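Local coordinates for protein CsuE (Acinetobacter baumannii, PDB 6FJY) that probably serves as the tip adhesin of the Csu chaperone-usher pilus, joining an N-terminal adhesive domain to a C-terminal Spore Coat Protein U (pilin) domain, at residues Cys2-Ser7 / Ser31-Thr36; Arg51-Ser56 / Lys128-Tyr133; Leu73-Glu78 / Gly102-Tyr107; Asp124-Val129 / Asp168-Leu173. All coordinates share one frame; numbering follows the deposited sequence.

Contact 1 (Cys2-Ser7 / Ser31-Thr36)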
loop_
_atom_site.group_PDB
_atom_site.type_symbol
_atom_site.label_atom_id
_atom_site.label_comp_id
_atom_site.label_asym_id
_atom_site.label_seq_id
_atom_site.Cartn_x
_atom_site.Cartn_y
_atom_site.Cartn_z
ATOM N N CYS B 2 -34.465 -12.849 0.150
ATOM C CA CYS B 2 -33.689 -12.271 1.236
ATOM C C CYS B 2 -32.978 -13.386 1.986
ATOM O O CYS B 2 -33.510 -14.491 2.125
ATOM C CB CYS B 2 -34.570 -11.467 2.201
ATOM S SG CYS B 2 -35.250 -9.959 1.546
ATOM N N SER B 3 -31.767 -13.095 2.450
ATOM C CA SER B 3 -30.984 -14.059 3.205
ATOM C C SER B 3 -30.132 -13.309 4.221
ATOM O O SER B 3 -30.009 -12.081 4.185
ATOM C CB SER B 3 -30.115 -14.937 2.283
ATOM O OG SER B 3 -29.047 -14.213 1.688
ATOM N N VAL B 4 -29.536 -14.072 5.126
ATOM C CA VAL B 4 -28.759 -13.539 6.230
ATOM C C VAL B 4 -27.420 -14.266 6.264
ATOM O O VAL B 4 -27.380 -15.502 6.250
ATOM C CB VAL B 4 -29.514 -13.690 7.565
ATOM C CG1 VAL B 4 -28.562 -13.761 8.686
ATOM C CG2 VAL B 4 -30.465 -12.520 7.781
ATOM N N SER B 5 -26.329 -13.502 6.307
ATOM C CA SER B 5 -24.982 -14.067 6.250
ATOM C C SER B 5 -24.573 -14.591 7.620
ATOM O O SER B 5 -24.520 -13.830 8.595
ATOM C CB SER B 5 -23.985 -13.021 5.755
ATOM O OG SER B 5 -22.656 -13.467 5.901
ATOM N N ALA B 6 -24.278 -15.892 7.688
ATOM C CA ALA B 6 -23.946 -16.556 8.943
ATOM C C ALA B 6 -22.461 -16.492 9.256
ATOM O O ALA B 6 -22.064 -16.763 10.392
ATOM C CB ALA B 6 -24.389 -18.021 8.898
ATOM N N SER B 7 -21.643 -16.154 8.265
ATOM C CA SER B 7 -20.198 -16.098 8.395
ATOM C C SER B 7 -19.686 -15.234 7.255
ATOM O O SER B 7 -20.267 -15.229 6.167
ATOM C CB SER B 7 -19.566 -17.491 8.339
ATOM O OG SER B 7 -19.275 -17.848 7.001
ATOM N N SER B 31 -24.071 -5.631 5.794
ATOM C CA SER B 31 -24.623 -5.579 7.139
ATOM C C SER B 31 -24.813 -6.954 7.728
ATOM O O SER B 31 -24.886 -7.086 8.961
ATOM C CB SER B 31 -25.974 -4.878 7.124
ATOM O OG SER B 31 -26.857 -5.595 6.264
ATOM N N GLY B 32 -24.910 -7.971 6.871
ATOM C CA GLY B 32 -25.382 -9.283 7.241
ATOM C C GLY B 32 -26.658 -9.681 6.529
ATOM O O GLY B 32 -26.903 -10.885 6.342
ATOM N N LEU B 33 -27.465 -8.706 6.105
ATOM C CA LEU B 33 -28.716 -8.959 5.406
ATOM C C LEU B 33 -28.602 -8.543 3.946
ATOM O O LEU B 33 -28.054 -7.485 3.626
ATOM C CB LEU B 33 -29.881 -8.220 6.066
ATOM C CG LEU B 33 -31.252 -8.366 5.409
ATOM C CD1 LEU B 33 -31.808 -9.760 5.669
ATOM C CD2 LEU B 33 -32.211 -7.316 5.921
ATOM N N SER B 34 -29.152 -9.375 3.069
ATOM C CA SER B 34 -29.105 -9.183 1.631
ATOM C C SER B 34 -30.443 -9.612 1.053
ATOM O O SER B 34 -31.071 -10.550 1.551
ATOM C CB SER B 34 -27.975 -9.999 0.985
ATOM O OG SER B 34 -26.727 -9.710 1.579
ATOM N N CYS B 35 -30.887 -8.903 0.015
ATOM C CA CYS B 35 -32.147 -9.216 -0.646
ATOM C C CYS B 35 -32.010 -8.972 -2.137
ATOM O O CYS B 35 -31.509 -7.929 -2.560
ATOM C CB CYS B 35 -33.309 -8.386 -0.093
ATOM S SG CYS B 35 -33.707 -8.652 1.635
ATOM N N THR B 36 -32.429 -9.953 -2.922
ATOM C CA THR B 36 -32.548 -9.848 -4.362
ATOM C C THR B 36 -33.990 -10.157 -4.737
ATOM O O THR B 36 -34.698 -10.854 -4.008
ATOM C CB THR B 36 -31.585 -10.809 -5.085
ATOM O OG1 THR B 36 -31.802 -12.150 -4.629
ATOM C CG2 THR B 36 -30.142 -10.427 -4.815
HETATM O O HOH W 1 -30.094 -13.216 -0.325
#

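Contact 2 (Arg51-Ser56 / Lys128-Tyr133)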
loop_
_atom_site.group_PDB
_atom_site.type_symbol
_atom_site.label_atom_id
_atom_site.label_comp_id
_atom_site.label_asym_id
_atom_site.label_seq_id
_atom_site.Cartn_x
_atom_site.Cartn_y
_atom_site.Cartn_z
ATOM N N ARG B 51 -31.551 -5.442 15.480
ATOM C CA ARG B 51 -31.026 -5.316 16.833
ATOM C C ARG B 51 -29.587 -5.795 16.815
ATOM O O ARG B 51 -29.323 -6.972 16.546
ATOM C CB ARG B 51 -31.838 -6.115 17.853
ATOM C CG ARG B 51 -31.416 -5.792 19.294
ATOM C CD ARG B 51 -31.916 -6.801 20.325
ATOM N NE ARG B 51 -33.352 -7.033 20.235
ATOM C CZ ARG B 51 -33.910 -8.232 20.089
ATOM N NH1 ARG B 51 -33.157 -9.323 20.034
ATOM N NH2 ARG B 51 -35.231 -8.342 20.016
ATOM N N VAL B 52 -28.667 -4.878 17.084
ATOM C CA VAL B 52 -27.246 -5.188 17.151
ATOM C C VAL B 52 -26.996 -5.891 18.480
ATOM O O VAL B 52 -27.024 -5.270 19.542
ATOM C CB VAL B 52 -26.388 -3.928 17.006
ATOM C CG1 VAL B 52 -24.924 -4.288 16.883
ATOM C CG2 VAL B 52 -26.837 -3.152 15.763
ATOM N N GLU B 53 -26.779 -7.201 18.416
ATOM C CA GLU B 53 -26.510 -8.015 19.591
ATOM C C GLU B 53 -25.040 -8.027 19.973
ATOM O O GLU B 53 -24.716 -8.312 21.129
ATOM C CB GLU B 53 -26.986 -9.443 19.337
ATOM C CG GLU B 53 -28.417 -9.508 18.862
ATOM C CD GLU B 53 -29.259 -10.391 19.745
ATOM O OE1 GLU B 53 -28.996 -11.613 19.779
ATOM O OE2 GLU B 53 -30.170 -9.861 20.420
ATOM N N GLN B 54 -24.148 -7.711 19.042
ATOM C CA GLN B 54 -22.731 -7.667 19.358
ATOM C C GLN B 54 -22.046 -6.748 18.363
ATOM O O GLN B 54 -22.346 -6.783 17.165
ATOM C CB GLN B 54 -22.112 -9.067 19.326
ATOM C CG GLN B 54 -20.755 -9.159 19.995
ATOM C CD GLN B 54 -20.306 -10.595 20.187
ATOM O OE1 GLN B 54 -20.963 -11.532 19.728
ATOM N NE2 GLN B 54 -19.191 -10.776 20.881
ATOM N N MET B 55 -21.144 -5.913 18.874
ATOM C CA MET B 55 -20.467 -4.912 18.057
ATOM C C MET B 55 -19.351 -4.270 18.864
ATOM O O MET B 55 -19.417 -4.198 20.097
ATOM C CB MET B 55 -21.429 -3.829 17.567
ATOM C CG MET B 55 -20.874 -3.030 16.387
ATOM S SD MET B 55 -21.860 -1.585 16.020
ATOM C CE MET B 55 -22.103 -0.991 17.679
ATOM N N SER B 56 -18.339 -3.788 18.147
ATOM C CA SER B 56 -17.222 -3.071 18.745
ATOM C C SER B 56 -16.841 -1.913 17.842
ATOM O O SER B 56 -16.753 -2.075 16.624
ATOM C CB SER B 56 -16.011 -3.984 18.937
ATOM O OG SER B 56 -14.861 -3.218 19.265
ATOM N N LYS B 128 -22.693 -8.991 15.267
ATOM C CA LYS B 128 -23.827 -9.906 15.247
ATOM C C LYS B 128 -25.112 -9.094 15.333
ATOM O O LYS B 128 -25.298 -8.306 16.266
ATOM C CB LYS B 128 -23.752 -10.921 16.392
ATOM C CG LYS B 128 -24.924 -11.905 16.426
ATOM C CD LYS B 128 -24.882 -12.796 17.654
ATOM C CE LYS B 128 -23.518 -13.457 17.850
ATOM N NZ LYS B 128 -23.596 -14.599 18.823
ATOM N N VAL B 129 -25.999 -9.300 14.365
ATOM C CA VAL B 129 -27.220 -8.526 14.245
ATOM C C VAL B 129 -28.398 -9.486 14.147
ATOM O O VAL B 129 -28.309 -10.524 13.483
ATOM C CB VAL B 129 -27.173 -7.589 13.019
ATOM C CG1 VAL B 129 -28.410 -6.691 12.983
ATOM C CG2 VAL B 129 -25.896 -6.742 13.021
ATOM N N LYS B 130 -29.496 -9.142 14.822
ATOM C CA LYS B 130 -30.761 -9.847 14.678
ATOM C C LYS B 130 -31.696 -8.999 13.825
ATOM O O LYS B 130 -31.865 -7.801 14.079
ATOM C CB LYS B 130 -31.395 -10.154 16.034
ATOM C CG LYS B 130 -32.611 -11.090 15.938
ATOM C CD LYS B 130 -33.169 -11.459 17.316
ATOM C CE LYS B 130 -32.130 -12.146 18.204
ATOM N NZ LYS B 130 -31.984 -13.587 17.920
ATOM N N TRP B 131 -32.274 -9.618 12.801
ATOM C CA TRP B 131 -33.069 -8.938 11.790
ATOM C C TRP B 131 -34.503 -9.445 11.831
ATOM O O TRP B 131 -34.747 -10.631 12.068
ATOM C CB TRP B 131 -32.491 -9.157 10.383
ATOM C CG TRP B 131 -31.058 -8.744 10.216
ATOM C CD1 TRP B 131 -29.957 -9.514 10.430
ATOM C CD2 TRP B 131 -30.575 -7.463 9.779
ATOM N NE1 TRP B 131 -28.812 -8.794 10.166
ATOM C CE2 TRP B 131 -29.167 -7.530 9.767
ATOM C CE3 TRP B 131 -31.196 -6.265 9.412
ATOM C CZ2 TRP B 131 -28.368 -6.447 9.390
ATOM C CZ3 TRP B 131 -30.397 -5.179 9.045
ATOM C CH2 TRP B 131 -29.000 -5.287 9.027
ATOM N N PHE B 132 -35.440 -8.533 11.597
ATOM C CA PHE B 132 -36.873 -8.804 11.555
ATOM C C PHE B 132 -37.396 -8.127 10.293
ATOM O O PHE B 132 -37.415 -6.895 10.220
ATOM C CB PHE B 132 -37.555 -8.248 12.801
ATOM C CG PHE B 132 -36.971 -8.760 14.101
ATOM C CD1 PHE B 132 -35.812 -8.208 14.631
ATOM C CD2 PHE B 132 -37.597 -9.780 14.799
ATOM C CE1 PHE B 132 -35.285 -8.673 15.824
ATOM C CE2 PHE B 132 -37.076 -10.257 15.993
ATOM C CZ PHE B 132 -35.925 -9.697 16.507
ATOM N N TYR B 133 -37.781 -8.903 9.280
ATOM C CA TYR B 133 -38.063 -8.290 7.988
ATOM C C TYR B 133 -39.208 -8.971 7.250
ATOM O O TYR B 133 -39.508 -10.151 7.451
ATOM C CB TYR B 133 -36.818 -8.266 7.081
ATOM C CG TYR B 133 -36.211 -9.614 6.752
ATOM C CD1 TYR B 133 -36.644 -10.343 5.648
ATOM C CD2 TYR B 133 -35.175 -10.140 7.522
ATOM C CE1 TYR B 133 -36.081 -11.573 5.339
ATOM C CE2 TYR B 133 -34.596 -11.366 7.212
ATOM C CZ TYR B 133 -35.053 -12.074 6.120
ATOM O OH TYR B 133 -34.493 -13.288 5.814
#

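Contact 3 (Leu73-Glu78 / Gly102-Tyr107)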
loop_
_atom_site.group_PDB
_atom_site.type_symbol
_atom_site.label_atom_id
_atom_site.label_comp_id
_atom_site.label_asym_id
_atom_site.label_seq_id
_atom_site.Cartn_x
_atom_site.Cartn_y
_atom_site.Cartn_z
ATOM N N LEU B 73 -22.503 2.869 11.015
ATOM C CA LEU B 73 -23.786 3.460 10.660
ATOM C C LEU B 73 -24.574 2.500 9.777
ATOM O O LEU B 73 -24.010 1.588 9.175
ATOM C CB LEU B 73 -23.589 4.824 9.983
ATOM C CG LEU B 73 -22.735 5.838 10.756
ATOM C CD1 LEU B 73 -21.288 5.772 10.317
ATOM C CD2 LEU B 73 -23.264 7.261 10.625
ATOM N N ASP B 74 -25.884 2.762 9.653
ATOM C CA ASP B 74 -26.877 1.736 9.348
ATOM C C ASP B 74 -27.559 1.843 7.988
ATOM O O ASP B 74 -28.607 1.208 7.810
ATOM C CB ASP B 74 -27.967 1.730 10.419
ATOM C CG ASP B 74 -28.819 2.996 10.418
ATOM O OD1 ASP B 74 -28.756 3.815 9.472
ATOM O OD2 ASP B 74 -29.548 3.174 11.412
ATOM N N SER B 75 -27.045 2.660 7.064
ATOM C CA SER B 75 -27.518 2.789 5.672
ATOM C C SER B 75 -28.453 3.969 5.473
ATOM O O SER B 75 -28.632 4.422 4.343
ATOM C CB SER B 75 -28.203 1.526 5.114
ATOM O OG SER B 75 -29.381 1.185 5.811
ATOM N N ASN B 76 -29.058 4.460 6.552
ATOM C CA ASN B 76 -29.516 5.840 6.622
ATOM C C ASN B 76 -28.462 6.747 7.247
ATOM O O ASN B 76 -28.769 7.889 7.599
ATOM C CB ASN B 76 -30.823 5.933 7.399
ATOM C CG ASN B 76 -31.982 5.285 6.659
ATOM O OD1 ASN B 76 -32.073 5.362 5.438
ATOM N ND2 ASN B 76 -32.866 4.623 7.405
ATOM N N ASN B 77 -27.223 6.260 7.382
ATOM C CA ASN B 77 -26.122 7.002 8.012
ATOM C C ASN B 77 -26.498 7.494 9.403
ATOM O O ASN B 77 -26.069 8.567 9.831
ATOM C CB ASN B 77 -25.655 8.170 7.147
ATOM C CG ASN B 77 -24.560 7.768 6.179
ATOM O OD1 ASN B 77 -23.378 7.752 6.529
ATOM N ND2 ASN B 77 -24.949 7.439 4.948
ATOM N N GLU B 78 -27.295 6.706 10.119
ATOM C CA GLU B 78 -27.521 6.916 11.542
ATOM C C GLU B 78 -26.596 5.982 12.312
ATOM O O GLU B 78 -26.533 4.783 12.017
ATOM C CB GLU B 78 -28.983 6.666 11.915
ATOM C CG GLU B 78 -29.238 6.724 13.412
ATOM C CD GLU B 78 -30.717 6.747 13.775
ATOM O OE1 GLU B 78 -31.562 6.565 12.875
ATOM O OE2 GLU B 78 -31.029 6.950 14.968
ATOM N N GLY B 102 -27.531 -7.517 -3.616
ATOM C CA GLY B 102 -28.587 -6.855 -2.870
ATOM C C GLY B 102 -28.230 -6.594 -1.430
ATOM O O GLY B 102 -29.113 -6.587 -0.568
ATOM N N ASN B 103 -26.947 -6.376 -1.148
ATOM C CA ASN B 103 -26.499 -6.191 0.220
ATOM C C ASN B 103 -27.096 -4.918 0.802
ATOM O O ASN B 103 -27.020 -3.839 0.203
ATOM C CB ASN B 103 -24.973 -6.143 0.287
ATOM C CG ASN B 103 -24.319 -7.473 -0.115
ATOM O OD1 ASN B 103 -24.730 -8.547 0.319
ATOM N ND2 ASN B 103 -23.298 -7.389 -0.954
ATOM N N LEU B 104 -27.717 -5.060 1.957
ATOM C CA LEU B 104 -28.122 -3.920 2.751
ATOM C C LEU B 104 -26.875 -3.348 3.408
ATOM O O LEU B 104 -26.260 -3.996 4.256
ATOM C CB LEU B 104 -29.163 -4.312 3.778
ATOM C CG LEU B 104 -29.594 -3.114 4.595
ATOM C CD1 LEU B 104 -30.377 -2.164 3.697
ATOM C CD2 LEU B 104 -30.418 -3.582 5.779
ATOM N N PRO B 105 -26.459 -2.149 3.025
ATOM C CA PRO B 105 -25.150 -1.644 3.452
ATOM C C PRO B 105 -25.158 -1.069 4.853
ATOM O O PRO B 105 -26.109 -0.431 5.287
ATOM C CB PRO B 105 -24.858 -0.556 2.416
ATOM C CG PRO B 105 -26.246 -0.034 2.073
ATOM C CD PRO B 105 -27.139 -1.237 2.081
ATOM N N PHE B 106 -24.085 -1.330 5.568
ATOM C CA PHE B 106 -23.698 -0.511 6.700
ATOM C C PHE B 106 -22.466 0.281 6.292
ATOM O O PHE B 106 -21.868 0.057 5.235
ATOM C CB PHE B 106 -23.422 -1.348 7.959
ATOM C CG PHE B 106 -24.668 -1.792 8.690
ATOM C CD1 PHE B 106 -25.927 -1.466 8.219
ATOM C CD2 PHE B 106 -24.568 -2.540 9.862
ATOM C CE1 PHE B 106 -27.066 -1.862 8.897
ATOM C CE2 PHE B 106 -25.707 -2.944 10.553
ATOM C CZ PHE B 106 -26.961 -2.607 10.069
ATOM N N TYR B 107 -22.088 1.224 7.136
ATOM C CA TYR B 107 -20.961 2.082 6.834
ATOM C C TYR B 107 -20.019 2.079 8.017
ATOM O O TYR B 107 -20.440 1.947 9.167
ATOM C CB TYR B 107 -21.420 3.501 6.492
ATOM C CG TYR B 107 -22.307 3.519 5.267
ATOM C CD1 TYR B 107 -21.757 3.495 3.991
ATOM C CD2 TYR B 107 -23.689 3.523 5.380
ATOM C CE1 TYR B 107 -22.566 3.489 2.853
ATOM C CE2 TYR B 107 -24.502 3.523 4.248
ATOM C CZ TYR B 107 -23.940 3.506 2.998
ATOM O OH TYR B 107 -24.767 3.508 1.901
#

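Contact 4 (Asp124-Val129 / Asp168-Leu173)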
loop_
_atom_site.group_PDB
_atom_site.type_symbol
_atom_site.label_atom_id
_atom_site.label_comp_id
_atom_site.label_asym_id
_atom_site.label_seq_id
_atom_site.Cartn_x
_atom_site.Cartn_y
_atom_site.Cartn_z
ATOM N N ASP B 124 -12.743 -5.831 17.754
ATOM C CA ASP B 124 -12.531 -6.544 19.007
ATOM C C ASP B 124 -13.600 -7.604 19.243
ATOM O O ASP B 124 -13.353 -8.588 19.947
ATOM C CB ASP B 124 -12.463 -5.546 20.159
ATOM C CG ASP B 124 -11.180 -4.739 20.131
ATOM O OD1 ASP B 124 -10.318 -5.032 19.271
ATOM O OD2 ASP B 124 -11.028 -3.814 20.958
ATOM N N SER B 125 -14.773 -7.435 18.649
ATOM C CA SER B 125 -15.798 -8.459 18.625
ATOM C C SER B 125 -16.407 -8.500 17.235
ATOM O O SER B 125 -16.366 -7.502 16.501
ATOM C CB SER B 125 -16.905 -8.195 19.659
ATOM O OG SER B 125 -17.781 -7.171 19.225
ATOM N N PRO B 126 -16.959 -9.637 16.839
ATOM C CA PRO B 126 -17.714 -9.677 15.591
ATOM C C PRO B 126 -18.991 -8.861 15.695
ATOM O O PRO B 126 -19.493 -8.547 16.776
ATOM C CB PRO B 126 -18.012 -11.167 15.395
ATOM C CG PRO B 126 -17.742 -11.808 16.703
ATOM C CD PRO B 126 -16.706 -10.980 17.376
ATOM N N LEU B 127 -19.495 -8.492 14.527
ATOM C CA LEU B 127 -20.765 -7.795 14.394
ATOM C C LEU B 127 -21.859 -8.846 14.241
ATOM O O LEU B 127 -21.945 -9.513 13.205
ATOM C CB LEU B 127 -20.717 -6.855 13.189
ATOM C CG LEU B 127 -21.689 -5.696 12.976
ATOM C CD1 LEU B 127 -22.470 -5.875 11.685
ATOM C CD2 LEU B 127 -22.624 -5.494 14.159
ATOM N N LYS B 128 -22.693 -8.991 15.267
ATOM C CA LYS B 128 -23.827 -9.906 15.247
ATOM C C LYS B 128 -25.112 -9.094 15.333
ATOM O O LYS B 128 -25.298 -8.306 16.266
ATOM C CB LYS B 128 -23.752 -10.921 16.392
ATOM C CG LYS B 128 -24.924 -11.905 16.426
ATOM C CD LYS B 128 -24.882 -12.796 17.654
ATOM C CE LYS B 128 -23.518 -13.457 17.850
ATOM N NZ LYS B 128 -23.596 -14.599 18.823
ATOM N N VAL B 129 -25.999 -9.300 14.365
ATOM C CA VAL B 129 -27.220 -8.526 14.245
ATOM C C VAL B 129 -28.398 -9.486 14.147
ATOM O O VAL B 129 -28.309 -10.524 13.483
ATOM C CB VAL B 129 -27.173 -7.589 13.019
ATOM C CG1 VAL B 129 -28.410 -6.691 12.983
ATOM C CG2 VAL B 129 -25.896 -6.742 13.021
ATOM N N ASP B 168 -30.404 -14.126 12.614
ATOM C CA ASP B 168 -29.139 -13.586 13.087
ATOM C C ASP B 168 -28.084 -13.633 11.993
ATOM O O ASP B 168 -27.841 -14.689 11.398
ATOM C CB ASP B 168 -28.649 -14.351 14.317
ATOM C CG ASP B 168 -29.208 -13.791 15.600
ATOM O OD1 ASP B 168 -30.297 -13.184 15.549
ATOM O OD2 ASP B 168 -28.550 -13.928 16.651
ATOM N N SER B 169 -27.448 -12.492 11.750
ATOM C CA SER B 169 -26.246 -12.428 10.938
ATOM C C SER B 169 -25.026 -12.290 11.839
ATOM O O SER B 169 -25.121 -11.842 12.980
ATOM C CB SER B 169 -26.311 -11.265 9.940
ATOM O OG SER B 169 -26.179 -9.982 10.541
ATOM N N LEU B 170 -23.875 -12.680 11.309
ATOM C CA LEU B 170 -22.612 -12.620 12.032
ATOM C C LEU B 170 -21.501 -12.385 11.021
ATOM O O LEU B 170 -21.367 -13.139 10.049
ATOM C CB LEU B 170 -22.353 -13.911 12.818
ATOM C CG LEU B 170 -20.897 -14.199 13.223
ATOM C CD1 LEU B 170 -20.522 -13.451 14.482
ATOM C CD2 LEU B 170 -20.671 -15.678 13.417
ATOM N N GLY B 171 -20.710 -11.352 11.250
ATOM C CA GLY B 171 -19.623 -11.021 10.347
ATOM C C GLY B 171 -18.504 -10.323 11.082
ATOM O O GLY B 171 -18.726 -9.617 12.069
ATOM N N SER B 172 -17.292 -10.529 10.600
ATOM C CA SER B 172 -16.134 -9.885 11.186
ATOM C C SER B 172 -15.742 -8.654 10.369
ATOM O O SER B 172 -16.030 -8.552 9.173
ATOM C CB SER B 172 -14.972 -10.868 11.277
ATOM O OG SER B 172 -15.276 -11.892 12.202
ATOM N N LEU B 173 -15.105 -7.707 11.045
ATOM C CA LEU B 173 -14.700 -6.441 10.461
ATOM C C LEU B 173 -13.210 -6.277 10.687
ATOM O O LEU B 173 -12.717 -6.515 11.797
ATOM C CB LEU B 173 -15.467 -5.260 11.078
ATOM C CG LEU B 173 -16.961 -5.179 10.758
ATOM C CD1 LEU B 173 -17.611 -3.922 11.350
ATOM C CD2 LEU B 173 -17.140 -5.216 9.260
#

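Contact 1 (Cys2-Ser7 / Ser31-Thr36)
Peptide groups are the flat units that meet between Cys2-Ser7 and Ser31-Thr36: Ser5 N reaches Gly32 O at 2.7 Å in the plane of that carbonyl. Further along, Ser3 and Ser34 bond reciprocally, Ser3 N to Ser34 O at 2.8 Å and Ser34 N to Ser3 O at 3.0 Å. The two faces of this short ribbon differ: one carries Cys2, Val4, Leu33 and Cys35, the other Ser3 and Ser34.

On the first face a disulfide links Cys2 SG to Cys35 SG (2.0 Å), and the CA atoms of the two cysteines stand just 3.9 Å apart. Each sulfur lies anti to its own carbonyl carbon (chi1 -69° and -63°), which lets the two meet above one face with a chi3 of 111°. Beside it, Val4 CG2 meets Leu33 CD1 at 3.7 Å, and the same methyl of Leu33 comes within 3.3 Å of Ser3 O. The ring of Tyr133 packs on both Cys2 and Leu33.

On the serine face, a water contacts Ser3 OG and donates a weak bond to Ser34 O, while Ser34 OG bonds Asn103. Gly32, with positive phi, turns the chain at a corner, where Ser31 OG accepts from Leu33 N (3.2 Å) in an ST turn. This is an antiparallel beta ribbon with a cross-strand disulfide at a non-hydrogen-bonded pair, here tying down the N-terminus.

Contact 2 (Arg51-Ser56 / Lys128-Tyr133)
Arg51-Gln54 pairs with Lys128-Trp131 in an antiparallel ladder broken by a classic beta bulge, in which Glu53 and Gln54 both face Lys128. Lys128 O is gripped twice, by Glu53 N at 2.8 Å and by Gln54 N at 3.1 Å. Before the bulge, Arg51 and Lys130 exchange two backbone bonds.

Arg51 leaves the strand with CG anti to N (chi1 -171°) and bends at chi3; its chain lies beside that of Lys130, with Arg51 NH1 3.5 Å from Lys130 CD. NH1 also forms a salt bridge to Glu53 OE2 at 3.1 Å; the oxygen lies in the guanidinium plane, yet is itself met from above the carboxylate plane, 44° out of it. Phe132 CE1 sits over one guanidinium face, the two planes inclined at 62°. Arg51 NH2 has a second anionic partner, Glu85.

Lys130 is bent at both chi3 and chi4. Its NZ goes to Asp168 in a salt bridge, while Glu53 OE1 stays 4.0 Å from Lys130 NZ, beyond bridging distance. On the inner side Val52 and Val129 are buried, and Val129 CG1 lies over a face of the Trp131 ring. Past the bulge, extended Gln54 crosses Lys128, with Gln54 OE1 3.7 Å from Lys128 CE.

Contact 3 (Leu73-Glu78 / Gly102-Tyr107)
Backbone bonding joins the end of strand 71-73 to strand 103-110 through the hydrogen-bonded antiparallel pair Leu73-Tyr107. Leu73 N donates to Tyr107 O at 2.9 Å, and Tyr107 N returns a bond to Leu73 O at 2.8 Å. Beyond this pair the chain leaves the sheet and folds into a turn.

Aromatic contacts follow the turn. As consecutive strand residues, Phe106 and Tyr107 diverge. Phe106 CD1 reaches Asp74 CA at 3.5 Å, while Tyr107 offers its edge, CE2 lying 3.4 Å from Ser75 CA. Asn77 crosses Tyr107 at about a right angle, its amide plane inclined by 17° to the ring, with ND2 4.0 Å from Tyr107 CE2. Leu73 and Tyr107 also touch through their CB atoms, on the same face of the sheet.

Polar contacts hold the turn from within. Asp74 has CG between its N and carbonyl carbon (chi1 67°), which turns OD1 toward the backbone N-H groups that follow: it accepts from Asn76 N at 3.0 Å, an Asx turn, and weakly from Glu78 N. Asp74 OD2 is hydrogen-bonded to Tyr50 OH and forms a salt bridge with Lys86 NZ, and the same lysine bridges to Glu78.

The two oxygens of this buried carboxylate thus have separate tasks, OD1 shaping the turn and OD2 pairing with neighbouring groups. With Lys86 beside it and several donors pointing at it, Asp74 is probably ionised in spite of its burial.

Contact 4 (Asp124-Val129 / Asp168-Leu173)
Leu127 and Gly171, then Val129 and Ser169, form two hydrogen-bonded pairs of an antiparallel ladder, with Lys128 opposite Leu170 between them. Leu127 N meets Gly171 O at 2.8 Å, and Ser169 N meets Val129 O at the same 2.8 Å. In the intervening non-hydrogen-bonded pair, CA-H groups point at carbonyls, Lys128 CA coming within 3.2 Å of Ser169 O.

The side chains meet along both faces. Pro126 and Leu170 run alongside each other in the same direction, with Pro126 CB 3.5 Å from Leu170 CD1; Leu170 CG is anti to its N (chi1 160°), which lays the chain beside the proline ring. On this Leu170 face, Lys128 passes Asp168 at a slant and touches it by its aliphatic part, Lys128 CD being 4.0 Å from Asp168 OD2, whereas NZ stays 5.5 Å from that oxygen. On the other face Ser169 OG, set between its N and carbonyl carbon (chi1 72°), lies 3.6 Å from Val129 CB.

A second shell fixes these groups. Trp131 NE1 bonds Ser169 OG, and Leu170 bonds through its backbone to Ser5. Val52 of the neighbouring strand 51-54 and Met55 just after it pack on Leu127. Chemically, the contact splits its work: backbone bonds set the register, while the polar ends of Ser169 and Asp168 are engaged by Trp131 and, through a salt bridge, Lys130, further along the partner strand.

All four contacts lie on the same side of the chain's centre. Contacts 2 and 4, centres about 8 Å apart, share Lys128 and Val129 and use opposite edges of strand 119-136, so three adjacent strands, 51-54, 119-136 and 167-189, lie next to one another in one larger sheet. Contact 1 (centre about 12 Å from each) is joined to it by the probable hydrogen bond between Ser5 O and Leu170 N, and packs Leu33 CD2 on Trp131. Contact 3, about 13 Å from contacts 1 and 2, belongs to a separate three-stranded sheet, which meets them where Trp131 CH2 packs on Phe106 CZ (3.5 Å) and Ser31 OG bonds Leu104 O. Trp131 thus links contacts 1 to 4.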